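Local structure of putative ATP binding component of ABC-transporter (Escherichia coli, 2R5O) at residues A[52-55]-A[61-64]. The protein is probably the ATP-binding component of an ABC transporter that exports O-antigen polysaccharide, represented here by its carbohydrate-binding C-terminal domain of immunoglobulin fold. Sequence-based numbering, arbitrary orientation.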
ATOM      1  N   ASP A  52       8.758 -25.086  -8.141  1.00 14.07           N
ATOM      2  CA  ASP A  52       9.566 -24.036  -8.764  1.00 14.56           C
ATOM      3  C   ASP A  52       8.814 -22.722  -8.667  1.00 14.59           C
ATOM      4  O   ASP A  52       7.604 -22.702  -8.402  1.00 14.69           O
ATOM      5  CB  ASP A  52       9.881 -24.385 -10.233  1.00 15.33           C
ATOM      6  CG  ASP A  52      11.149 -23.729 -10.762  1.00 15.74           C
ATOM      7  OD1 ASP A  52      11.826 -22.989 -10.041  1.00 15.71           O
ATOM      8  OD2 ASP A  52      11.470 -24.008 -11.941  1.00 18.00           O
ATOM      9  N   TYR A  53       9.537 -21.624  -8.859  1.00 14.39           N
ATOM     10  CA  TYR A  53       8.922 -20.308  -9.008  1.00 14.73           C
ATOM     11  C   TYR A  53       9.718 -19.477  -9.985  1.00 14.61           C
ATOM     12  O   TYR A  53      10.871 -19.803 -10.319  1.00 15.07           O
ATOM     13  CB  TYR A  53       8.802 -19.584  -7.663  1.00 14.69           C
ATOM     14  CG  TYR A  53      10.100 -19.101  -7.043  1.00 15.00           C
ATOM     15  CD1 TYR A  53      10.582 -17.800  -7.232  1.00 14.45           C
ATOM     16  CD2 TYR A  53      10.843 -19.934  -6.238  1.00 13.85           C
ATOM     17  CE1 TYR A  53      11.748 -17.372  -6.648  1.00 14.54           C
ATOM     18  CE2 TYR A  53      12.018 -19.499  -5.622  1.00 13.95           C
ATOM     19  CZ  TYR A  53      12.451 -18.215  -5.836  1.00 14.37           C
ATOM     20  OH  TYR A  53      13.631 -17.817  -5.220  1.00 14.61           O
ATOM     21  N   HIS A  54       9.091 -18.395 -10.413  1.00 14.52           N
ATOM     22  CA  HIS A  54       9.736 -17.444 -11.302  1.00 15.11           C
ATOM     23  C   HIS A  54       9.221 -16.057 -10.972  1.00 15.16           C
ATOM     24  O   HIS A  54       8.054 -15.891 -10.642  1.00 16.68           O
ATOM     25  CB  HIS A  54       9.423 -17.777 -12.773  1.00 14.97           C
ATOM     26  CG  HIS A  54      10.310 -17.081 -13.748  1.00 15.54           C
ATOM     27  ND1 HIS A  54      11.563 -17.556 -14.067  1.00 17.18           N
ATOM     28  CD2 HIS A  54      10.125 -15.955 -14.475  1.00 16.32           C
ATOM     29  CE1 HIS A  54      12.113 -16.745 -14.963  1.00 16.69           C
ATOM     30  NE2 HIS A  54      11.272 -15.755 -15.210  1.00 17.24           N
ATOM     31  N   ILE A  55      10.085 -15.059 -11.032  1.00 14.40           N
ATOM     32  CA  ILE A  55       9.711 -13.672 -10.857  1.00 14.71           C
ATOM     33  C   ILE A  55      10.213 -12.890 -12.042  1.00 14.33           C
ATOM     34  O   ILE A  55      11.349 -13.095 -12.491  1.00 14.61           O
ATOM     35  CB  ILE A  55      10.254 -13.101  -9.527  1.00 15.58           C
ATOM     36  CG1 ILE A  55       9.647 -13.918  -8.365  1.00 17.03           C
ATOM     37  CG2 ILE A  55       9.916 -11.611  -9.381  1.00 16.69           C
ATOM     38  CD1 ILE A  55      10.169 -13.583  -6.958  1.00 17.73           C
ATOM     39  N   ASP A  61      13.760 -11.208 -16.328  1.00 14.44           N
ATOM     40  CA  ASP A  61      13.677 -12.381 -15.478  1.00 14.95           C
ATOM     41  C   ASP A  61      14.571 -12.248 -14.248  1.00 15.04           C
ATOM     42  O   ASP A  61      15.734 -11.859 -14.355  1.00 15.51           O
ATOM     43  CB  ASP A  61      14.061 -13.611 -16.288  1.00 15.83           C
ATOM     44  CG  ASP A  61      13.111 -13.869 -17.426  1.00 17.05           C
ATOM     45  OD1 ASP A  61      11.896 -14.024 -17.186  1.00 17.81           O
ATOM     46  OD2 ASP A  61      13.593 -13.925 -18.568  1.00 19.80           O
ATOM     47  N   PHE A  62      14.044 -12.557 -13.071  1.00 13.95           N
ATOM     48  CA  PHE A  62      14.781 -12.519 -11.817  1.00 14.01           C
ATOM     49  C   PHE A  62      15.627 -11.257 -11.726  1.00 14.19           C
ATOM     50  O   PHE A  62      16.827 -11.328 -11.528  1.00 15.28           O
ATOM     51  CB  PHE A  62      15.624 -13.777 -11.606  1.00 15.04           C
ATOM     52  CG  PHE A  62      14.822 -15.036 -11.345  1.00 14.99           C
ATOM     53  CD1 PHE A  62      13.996 -15.128 -10.221  1.00 16.31           C
ATOM     54  CD2 PHE A  62      14.920 -16.139 -12.189  1.00 16.40           C
ATOM     55  CE1 PHE A  62      13.295 -16.290  -9.969  1.00 16.65           C
ATOM     56  CE2 PHE A  62      14.222 -17.310 -11.922  1.00 16.43           C
ATOM     57  CZ  PHE A  62      13.399 -17.356 -10.812  1.00 16.44           C
ATOM     58  N   PRO A  63      14.991 -10.078 -11.818  1.00 14.82           N
ATOM     59  CA  PRO A  63      15.760  -8.841 -11.638  1.00 15.47           C
ATOM     60  C   PRO A  63      16.327  -8.787 -10.210  1.00 15.56           C
ATOM     61  O   PRO A  63      15.774  -9.411  -9.298  1.00 16.68           O
ATOM     62  CB  PRO A  63      14.700  -7.772 -11.854  1.00 15.63           C
ATOM     63  CG  PRO A  63      13.426  -8.422 -11.422  1.00 16.06           C
ATOM     64  CD  PRO A  63      13.544  -9.826 -11.942  1.00 15.01           C
ATOM     65  N   PRO A  64      17.414  -8.056  -9.981  1.00 14.99           N
ATOM     66  CA  PRO A  64      18.000  -8.035  -8.639  1.00 15.56           C
ATOM     67  C   PRO A  64      17.171  -7.262  -7.625  1.00 14.79           C
ATOM     68  O   PRO A  64      17.348  -7.415  -6.426  1.00 15.30           O
ATOM     69  CB  PRO A  64      19.358  -7.343  -8.880  1.00 15.61           C
ATOM     70  CG  PRO A  64      19.118  -6.454 -10.063  1.00 16.76           C
ATOM     71  CD  PRO A  64      18.223  -7.294 -10.951  1.00 15.70           C
TER
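I55 and F62 are joined by one backbone hydrogen bond, F62 N to I55 O (2.8 Å, N-H...O angle 162°), where the chain, having turned back as the short strand 60-61, leaves the edge of strand 48-57. F62 has a left-handed backbone conformation that fits the chain turning away here into the loop. Its ring nevertheless reaches back over strand 48-57: with CG anti to the carbonyl carbon (chi1 -69°), F62 CZ comes 3.6 Å from Y53 O, which lies at the ring edge, while I55 O lies over one face. The same ring presents its edge to the face of Y53 in an offset edge-to-face pair, planes at 85°, in which CE1 of F62 is 3.8 Å from CE1 of Y53. H54 completes the aromatic cluster, its ND1 3.4 Å from CE2 of F62 in an oblique approach. At the other end of the imidazole, H54 NE2 donates to D61 OD1 (2.7 Å). This bond runs out from NE2 close to the imidazole plane, and it meets OD1 from above the carboxylate plane; the nearby carboxylate would be expected to favour a protonated imidazole. Y53 OH is hydrogen-bonded outside the contact, to P34 O. The contact thus joins the 48-57/60-61 hairpin to the start of the following loop at an edge of the four-stranded antiparallel sheet; on strand 48-57, H54 pairs through its backbone with L75 of strand 71-80, and Y53 and I55 pack on I164 of strand 153-169.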